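Local coordinates for protein DMATS type aromatic prenyltransferase (Micromonospora olivasterospora, PDB 6ZRY) that probably transfers a dimethylallyl group to the indole ring of tryptophan, as a bacterial aromatic prenyltransferase of the DMATS type with an ABBA-barrel fold, at residues A[18-23]-A[309-314]; A[129-134]-A[145-150]; A[240-245]-A[295-300]. All coordinates share one frame; numbering follows the deposited sequence.

Contact 1: residues A[18-23]-A[309-314]; sequences CEVAGA and DRAIAA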
# COMPACT_ATOMS: atom_id res chain seq x y z
N CYS A 18 -15.24 9.44 1.72
CA CYS A 18 -16.36 8.49 1.92
C CYS A 18 -17.55 8.92 1.07
O CYS A 18 -18.16 8.03 0.42
CB CYS A 18 -16.75 8.39 3.39
SG CYS A 18 -15.68 7.29 4.33
N GLU A 19 -17.86 10.22 1.07
CA GLU A 19 -18.97 10.82 0.28
C GLU A 19 -18.69 10.59 -1.19
O GLU A 19 -19.60 10.19 -1.91
CB GLU A 19 -19.12 12.31 0.54
CG GLU A 19 -19.62 12.63 1.93
CD GLU A 19 -20.49 13.88 2.02
OE1 GLU A 19 -20.04 14.93 1.55
OE2 GLU A 19 -21.62 13.78 2.54
N VAL A 20 -17.46 10.85 -1.62
CA VAL A 20 -17.03 10.67 -3.03
C VAL A 20 -17.30 9.21 -3.45
O VAL A 20 -17.87 9.01 -4.53
CB VAL A 20 -15.56 11.08 -3.24
CG1 VAL A 20 -15.03 10.65 -4.59
CG2 VAL A 20 -15.36 12.57 -3.07
N ALA A 21 -16.93 8.23 -2.61
CA ALA A 21 -17.00 6.78 -2.92
C ALA A 21 -18.39 6.20 -2.58
O ALA A 21 -18.66 5.04 -2.99
CB ALA A 21 -15.91 6.05 -2.16
N GLY A 22 -19.22 6.95 -1.84
CA GLY A 22 -20.55 6.51 -1.37
C GLY A 22 -20.44 5.41 -0.32
O GLY A 22 -21.38 4.59 -0.20
N ALA A 23 -19.32 5.38 0.40
CA ALA A 23 -19.10 4.50 1.56
C ALA A 23 -19.69 5.20 2.79
O ALA A 23 -19.58 6.43 2.88
CB ALA A 23 -17.62 4.19 1.71
N ASP A 309 -11.04 13.45 -9.80
CA ASP A 309 -11.00 14.90 -9.48
C ASP A 309 -11.75 15.17 -8.17
O ASP A 309 -11.29 15.99 -7.43
CB ASP A 309 -11.51 15.73 -10.64
CG ASP A 309 -10.62 15.62 -11.85
OD1 ASP A 309 -9.41 15.36 -11.67
OD2 ASP A 309 -11.13 15.75 -12.95
N ARG A 310 -12.85 14.48 -7.90
CA ARG A 310 -13.59 14.66 -6.63
C ARG A 310 -12.75 14.10 -5.47
O ARG A 310 -12.72 14.76 -4.38
CB ARG A 310 -15.00 14.06 -6.73
CG ARG A 310 -15.94 14.89 -7.59
CD ARG A 310 -17.42 14.69 -7.32
NE ARG A 310 -17.81 13.30 -7.08
CZ ARG A 310 -18.40 12.84 -5.95
NH1 ARG A 310 -18.71 11.55 -5.85
NH2 ARG A 310 -18.70 13.66 -4.95
N ALA A 311 -12.08 12.97 -5.65
CA ALA A 311 -11.24 12.37 -4.57
C ALA A 311 -10.08 13.33 -4.26
O ALA A 311 -9.80 13.57 -3.11
CB ALA A 311 -10.76 10.99 -4.94
N ILE A 312 -9.45 13.87 -5.29
CA ILE A 312 -8.31 14.83 -5.12
C ILE A 312 -8.82 16.02 -4.30
O ILE A 312 -8.19 16.36 -3.29
CB ILE A 312 -7.72 15.24 -6.49
CG1 ILE A 312 -6.92 14.09 -7.13
CG2 ILE A 312 -6.89 16.49 -6.38
CD1 ILE A 312 -6.68 14.28 -8.64
N ALA A 313 -9.94 16.62 -4.72
CA ALA A 313 -10.51 17.82 -4.09
C ALA A 313 -10.90 17.52 -2.63
O ALA A 313 -10.79 18.45 -1.78
CB ALA A 313 -11.70 18.31 -4.87
N ALA A 314 -11.37 16.31 -2.34
CA ALA A 314 -11.73 15.85 -0.97
C ALA A 314 -10.49 15.90 -0.08
O ALA A 314 -10.64 16.27 1.11
CB ALA A 314 -12.34 14.47 -1.00
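Val20 and Arg310 lie alongside one another, their side chains running opposite ways, and the valine carries the apolar part of the contact. Val20 points at the helix opposite, where its two methyls divide the work. CG1, anti to the backbone N (chi1 168°), lies 4.3 Å from Ala311 CB, while CG2 reaches Ala314 CB at 4.1 Å. Val20 CG2 also rests 4.0 Å from Arg310 CB, which leaves the valine lying against three residues on one side of helix 305-315.

The polar part belongs to the arginine. Its chain bends at chi3 (-41°) and brings the guanidinium back over the end of helix 6-21, with Val20 CG2 3.9 Å above one face of the flat group, toward its rim. Arg310 NH1 comes within 3.0 Å of Val20 O, but the angle is too poor for a hydrogen bond. The attraction is therefore probably electrostatic, the positive group sitting beside carbonyls at a helix C terminus. That terminus is a Schellman motif: Ala23 N bonds to Cys18 O at 2.9 Å, a weak bond joins Gly22 N to Glu19 O, and Gly22 takes the positive phi.

The contact sets the end of helix 6-21 against helix 305-315. Leu17 adds to the same seam by touching Ala311 and Ala314, and Arg16 NE hydrogen-bonds Ala314 O; Asp309 forms a salt bridge with Arg291 of helix 287-300.

Contact 2: residues A[129-134]-A[145-150]; sequences FAMWCS and FKVYLN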
# COMPACT_ATOMS: atom_id res chain seq x y z
N PHE A 129 9.52 -0.54 10.00
CA PHE A 129 8.24 -1.13 10.49
C PHE A 129 8.36 -2.66 10.61
O PHE A 129 9.28 -3.24 10.04
CB PHE A 129 7.10 -0.74 9.56
CG PHE A 129 6.99 -1.57 8.30
CD1 PHE A 129 7.93 -1.45 7.29
CD2 PHE A 129 5.93 -2.44 8.12
CE1 PHE A 129 7.84 -2.21 6.14
CE2 PHE A 129 5.84 -3.21 6.96
CZ PHE A 129 6.78 -3.08 5.97
N ALA A 130 7.46 -3.25 11.37
CA ALA A 130 7.23 -4.69 11.49
C ALA A 130 5.83 -5.02 10.96
O ALA A 130 5.70 -6.02 10.23
CB ALA A 130 7.41 -5.13 12.94
N MET A 131 4.83 -4.16 11.23
CA MET A 131 3.42 -4.44 10.84
C MET A 131 2.69 -3.13 10.54
O MET A 131 2.65 -2.24 11.42
CB MET A 131 2.69 -5.17 11.97
CG MET A 131 1.21 -5.44 11.69
SD MET A 131 0.37 -6.17 13.12
CE MET A 131 1.05 -7.82 13.10
N TRP A 132 2.11 -3.03 9.35
CA TRP A 132 1.18 -1.96 8.98
C TRP A 132 -0.21 -2.58 8.80
O TRP A 132 -0.32 -3.80 8.71
CB TRP A 132 1.63 -1.22 7.72
CG TRP A 132 2.80 -0.30 7.90
CD1 TRP A 132 3.44 0.03 9.06
CD2 TRP A 132 3.51 0.36 6.86
NE1 TRP A 132 4.47 0.90 8.80
CE2 TRP A 132 4.56 1.09 7.46
CE3 TRP A 132 3.37 0.40 5.47
CZ2 TRP A 132 5.45 1.87 6.72
CZ3 TRP A 132 4.26 1.16 4.74
CH2 TRP A 132 5.29 1.88 5.36
N CYS A 133 -1.19 -1.73 8.73
CA CYS A 133 -2.63 -2.02 8.66
C CYS A 133 -3.15 -1.41 7.35
O CYS A 133 -2.72 -0.28 7.06
CB CYS A 133 -3.30 -1.31 9.85
SG CYS A 133 -5.06 -1.45 9.83
N SER A 134 -4.01 -2.11 6.60
CA SER A 134 -4.85 -1.52 5.52
C SER A 134 -6.33 -1.70 5.90
O SER A 134 -6.71 -2.80 6.20
CB SER A 134 -4.52 -2.13 4.16
OG SER A 134 -5.26 -1.52 3.15
N PHE A 145 -10.05 -5.72 6.89
CA PHE A 145 -8.72 -5.44 7.44
C PHE A 145 -7.69 -6.27 6.68
O PHE A 145 -7.92 -7.46 6.43
CB PHE A 145 -8.71 -5.75 8.93
CG PHE A 145 -9.70 -4.94 9.73
CD1 PHE A 145 -11.02 -5.35 9.89
CD2 PHE A 145 -9.32 -3.75 10.33
CE1 PHE A 145 -11.92 -4.60 10.64
CE2 PHE A 145 -10.23 -2.99 11.08
CZ PHE A 145 -11.53 -3.43 11.23
N LYS A 146 -6.55 -5.65 6.35
CA LYS A 146 -5.38 -6.36 5.79
C LYS A 146 -4.18 -6.01 6.64
O LYS A 146 -4.08 -4.87 7.10
CB LYS A 146 -5.10 -5.97 4.34
CG LYS A 146 -6.32 -5.80 3.47
CD LYS A 146 -6.97 -7.08 3.09
CE LYS A 146 -8.03 -6.89 2.00
NZ LYS A 146 -8.04 -8.04 1.06
N VAL A 147 -3.30 -6.98 6.82
CA VAL A 147 -2.07 -6.86 7.64
C VAL A 147 -0.87 -6.93 6.69
O VAL A 147 -0.78 -7.91 5.91
CB VAL A 147 -2.03 -7.96 8.70
CG1 VAL A 147 -0.78 -7.86 9.56
CG2 VAL A 147 -3.29 -7.92 9.54
N TYR A 148 0.01 -5.95 6.80
CA TYR A 148 1.22 -5.77 5.99
C TYR A 148 2.42 -6.03 6.89
O TYR A 148 2.72 -5.16 7.74
CB TYR A 148 1.22 -4.36 5.40
CG TYR A 148 0.37 -4.24 4.18
CD1 TYR A 148 -1.02 -4.38 4.24
CD2 TYR A 148 0.95 -4.07 2.93
CE1 TYR A 148 -1.80 -4.32 3.08
CE2 TYR A 148 0.19 -4.02 1.79
CZ TYR A 148 -1.18 -4.15 1.85
OH TYR A 148 -1.89 -4.09 0.67
N LEU A 149 3.07 -7.18 6.73
CA LEU A 149 4.23 -7.56 7.56
C LEU A 149 5.49 -7.24 6.78
O LEU A 149 5.47 -7.37 5.53
CB LEU A 149 4.17 -9.04 7.91
CG LEU A 149 2.92 -9.49 8.67
CD1 LEU A 149 2.96 -10.99 8.92
CD2 LEU A 149 2.78 -8.77 9.99
N ASN A 150 6.54 -6.84 7.48
CA ASN A 150 7.87 -6.52 6.89
C ASN A 150 8.66 -7.82 6.77
O ASN A 150 9.05 -8.38 7.79
CB ASN A 150 8.65 -5.49 7.72
CG ASN A 150 9.97 -5.11 7.09
OD1 ASN A 150 10.28 -5.53 5.97
ND2 ASN A 150 10.75 -4.30 7.79
O HOH W 1 7.23 -8.12 10.59
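Trp132 and Tyr148 form a hydrogen-bonded antiparallel pair, Trp132 N to Tyr148 O at 2.7 Å and Tyr148 N to Trp132 O at 2.9 Å. Ser134 and Lys146 repeat the pattern two residues on, with Met131-Leu149 and Cys133-Val147 as non-hydrogen-bonded pairs; the strand axes run at 153°. Past the strand ends Asn150 N still bonds to Ala130 O, which also accepts a hydrogen bond from a water.

Asn150 grips Phe129 in two ways. Its chi1 (-178°, CG anti to the backbone N) carries the amide over toward Phe129, and the amide plane ends up 7° from that of the ring. Asn150 CB sits over the ring face, 3.7 Å from the Phe129 centroid, as a CH-pi contact, and ND2 donates to Phe129 O at 2.9 Å. On the face that holds Met131, Val147 and Leu149 the contacts are apolar: Met131 CG meets Val147 CG1 at 3.8 Å, and its bent tip CE touches Leu149 CD2 at 3.7 Å. On the Trp132 side, Ser134 CB packs 3.7 Å from Tyr148 CE1. Phe129 CD2 lies over one face of the Trp132 ring, toward its rim. An alanine at Phe129 would probably take the aromatic face from Asn150 CB and its amide and open a gap beside the Trp132 indole, though the bond from ND2 to the backbone O could remain.

The contact belongs to the hairpin of strands 131-138 and 141-149 in the barrel sheet. Trp132 touches the bound tryptophan, and Tyr148 meets Phe197 edge-to-face on strand 193-201. Leu92 and Leu99 of helix 88-106 pack against Met131 and Cys133 on the opposite face.

Contact 3: residues A[240-245]-A[295-300]; sequences EEFCVV and AALLVR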
# COMPACT_ATOMS: atom_id res chain seq x y z
N GLU A 240 4.02 -2.30 -19.72
CA GLU A 240 4.94 -1.28 -20.29
C GLU A 240 4.18 -0.02 -20.70
O GLU A 240 4.69 1.06 -20.40
CB GLU A 240 5.73 -1.84 -21.47
CG GLU A 240 6.62 -2.94 -21.05
CD GLU A 240 7.81 -3.17 -21.93
OE1 GLU A 240 7.61 -3.12 -23.20
OE2 GLU A 240 8.92 -3.40 -21.37
N GLU A 241 3.02 -0.15 -21.35
CA GLU A 241 2.19 1.01 -21.78
C GLU A 241 1.82 1.82 -20.52
O GLU A 241 1.90 3.07 -20.55
CB GLU A 241 0.92 0.57 -22.51
CG GLU A 241 1.20 0.12 -23.95
CD GLU A 241 0.09 -0.62 -24.68
OE1 GLU A 241 0.29 -0.98 -25.86
OE2 GLU A 241 -0.97 -0.84 -24.08
N PHE A 242 1.41 1.14 -19.47
CA PHE A 242 1.02 1.78 -18.20
C PHE A 242 2.22 2.56 -17.65
O PHE A 242 2.06 3.73 -17.22
CB PHE A 242 0.53 0.73 -17.21
CG PHE A 242 -0.02 1.32 -15.97
CD1 PHE A 242 -1.33 1.76 -15.92
CD2 PHE A 242 0.78 1.47 -14.85
CE1 PHE A 242 -1.85 2.31 -14.77
CE2 PHE A 242 0.25 2.04 -13.70
CZ PHE A 242 -1.06 2.44 -13.67
N CYS A 243 3.39 1.96 -17.66
CA CYS A 243 4.61 2.56 -17.08
C CYS A 243 5.04 3.79 -17.91
O CYS A 243 5.43 4.81 -17.29
CB CYS A 243 5.72 1.53 -16.95
SG CYS A 243 5.46 0.37 -15.59
N VAL A 244 4.96 3.71 -19.25
CA VAL A 244 5.31 4.84 -20.17
C VAL A 244 4.42 6.04 -19.88
O VAL A 244 4.97 7.14 -19.80
CB VAL A 244 5.19 4.42 -21.64
CG1 VAL A 244 5.18 5.62 -22.58
CG2 VAL A 244 6.29 3.45 -22.00
N VAL A 245 3.11 5.86 -19.77
CA VAL A 245 2.16 6.97 -19.52
C VAL A 245 2.44 7.51 -18.11
O VAL A 245 2.66 8.73 -17.98
CB VAL A 245 0.70 6.55 -19.71
CG1 VAL A 245 -0.27 7.63 -19.30
CG2 VAL A 245 0.43 6.13 -21.15
N ALA A 295 -5.47 10.70 -15.08
CA ALA A 295 -6.70 10.90 -15.87
C ALA A 295 -6.59 10.23 -17.24
O ALA A 295 -7.57 9.56 -17.67
CB ALA A 295 -7.00 12.37 -15.98
N ALA A 296 -5.46 10.35 -17.91
CA ALA A 296 -5.24 9.69 -19.23
C ALA A 296 -5.37 8.18 -19.07
O ALA A 296 -5.97 7.50 -19.96
CB ALA A 296 -3.90 10.09 -19.80
N LEU A 297 -4.82 7.62 -17.99
CA LEU A 297 -4.87 6.17 -17.77
C LEU A 297 -6.31 5.77 -17.49
O LEU A 297 -6.76 4.80 -18.08
CB LEU A 297 -3.93 5.80 -16.63
CG LEU A 297 -2.45 5.88 -17.00
CD1 LEU A 297 -1.56 5.80 -15.79
CD2 LEU A 297 -2.08 4.79 -17.99
N LEU A 298 -7.00 6.51 -16.61
CA LEU A 298 -8.42 6.19 -16.30
C LEU A 298 -9.27 6.24 -17.58
O LEU A 298 -10.12 5.33 -17.78
CB LEU A 298 -8.95 7.15 -15.24
CG LEU A 298 -8.40 6.96 -13.82
CD1 LEU A 298 -9.06 7.95 -12.89
CD2 LEU A 298 -8.62 5.56 -13.32
N VAL A 299 -9.07 7.26 -18.42
CA VAL A 299 -9.85 7.41 -19.69
C VAL A 299 -9.59 6.20 -20.59
O VAL A 299 -10.56 5.66 -21.14
CB VAL A 299 -9.55 8.74 -20.39
CG1 VAL A 299 -9.98 8.73 -21.85
CG2 VAL A 299 -10.19 9.89 -19.64
N ARG A 300 -8.33 5.82 -20.75
CA ARG A 300 -7.93 4.64 -21.60
C ARG A 300 -8.67 3.38 -21.10
O ARG A 300 -9.09 2.58 -21.93
CB ARG A 300 -6.41 4.49 -21.63
CG ARG A 300 -5.91 3.36 -22.53
CD ARG A 300 -4.37 3.27 -22.59
NE ARG A 300 -3.77 4.53 -23.06
CZ ARG A 300 -2.47 4.71 -23.40
NH1 ARG A 300 -1.60 3.71 -23.34
NH2 ARG A 300 -2.06 5.92 -23.80
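Val245 and Leu297 meet end on, and the other side chains arrange themselves round this pair. Val245 CG1, anti to the backbone N (chi1 173°), meets Leu297 CD2 at 3.6 Å. The leucine's second methyl turns to the aromatic neighbour: Leu297 CD1 lies 3.6 Å from Phe242 CE1, and the two side chains stand roughly perpendicular. Leu297 CD2 touches the ring as well, 3.7 Å from Phe242 CD1.

The other branch of Val245, CG2, turns to Arg300, whose chain passes it at a slant. Arg300 bends at chi3 (-58°) and lays its guanidinium by this methyl, with NH2 3.6 Å from Val245 CG2. The edge of the same group approaches Glu241 CB, NH1 being 4.1 Å away. Glu241 OE2 and Arg300 NH1 stand 4.7 Å apart, so any attraction is probably long-range.

The segments of helices 236-247 and 287-300 run roughly antiparallel, at 148°, with axes 10.6 Å apart and no hydrogen bond between them. Beneath, Phe242 packs on Ile276 and Val278 of strand 273-278 and on Val330 and Leu332 of strand 327-333, so the ring lies between helix 236-247 and the barrel sheet; Ala295 and Leu298 meet Leu308 of helix 305-315.

From the N terminus, helix 6-21 opens contact 1, which closes at helix 305-315, with two barrel strands still to come. Within that long loop lie the other two contacts, in series and not crossing. Contact 2 comes first and closes within one hairpin, pairing neighbouring strands of the barrel where tryptophan binds. Contact 3 follows, joining helix 236-247 to helix 287-300, with barrel strands between them in the chain. Since helices 287-300 and 305-315 are consecutive, contacts 1 and 3 come near each other, their nearest atoms about 6 Å apart. Together, contacts 1 and 3 tie an N-terminal helix and three later ones into the helical layer outside the sheet that holds contact 2.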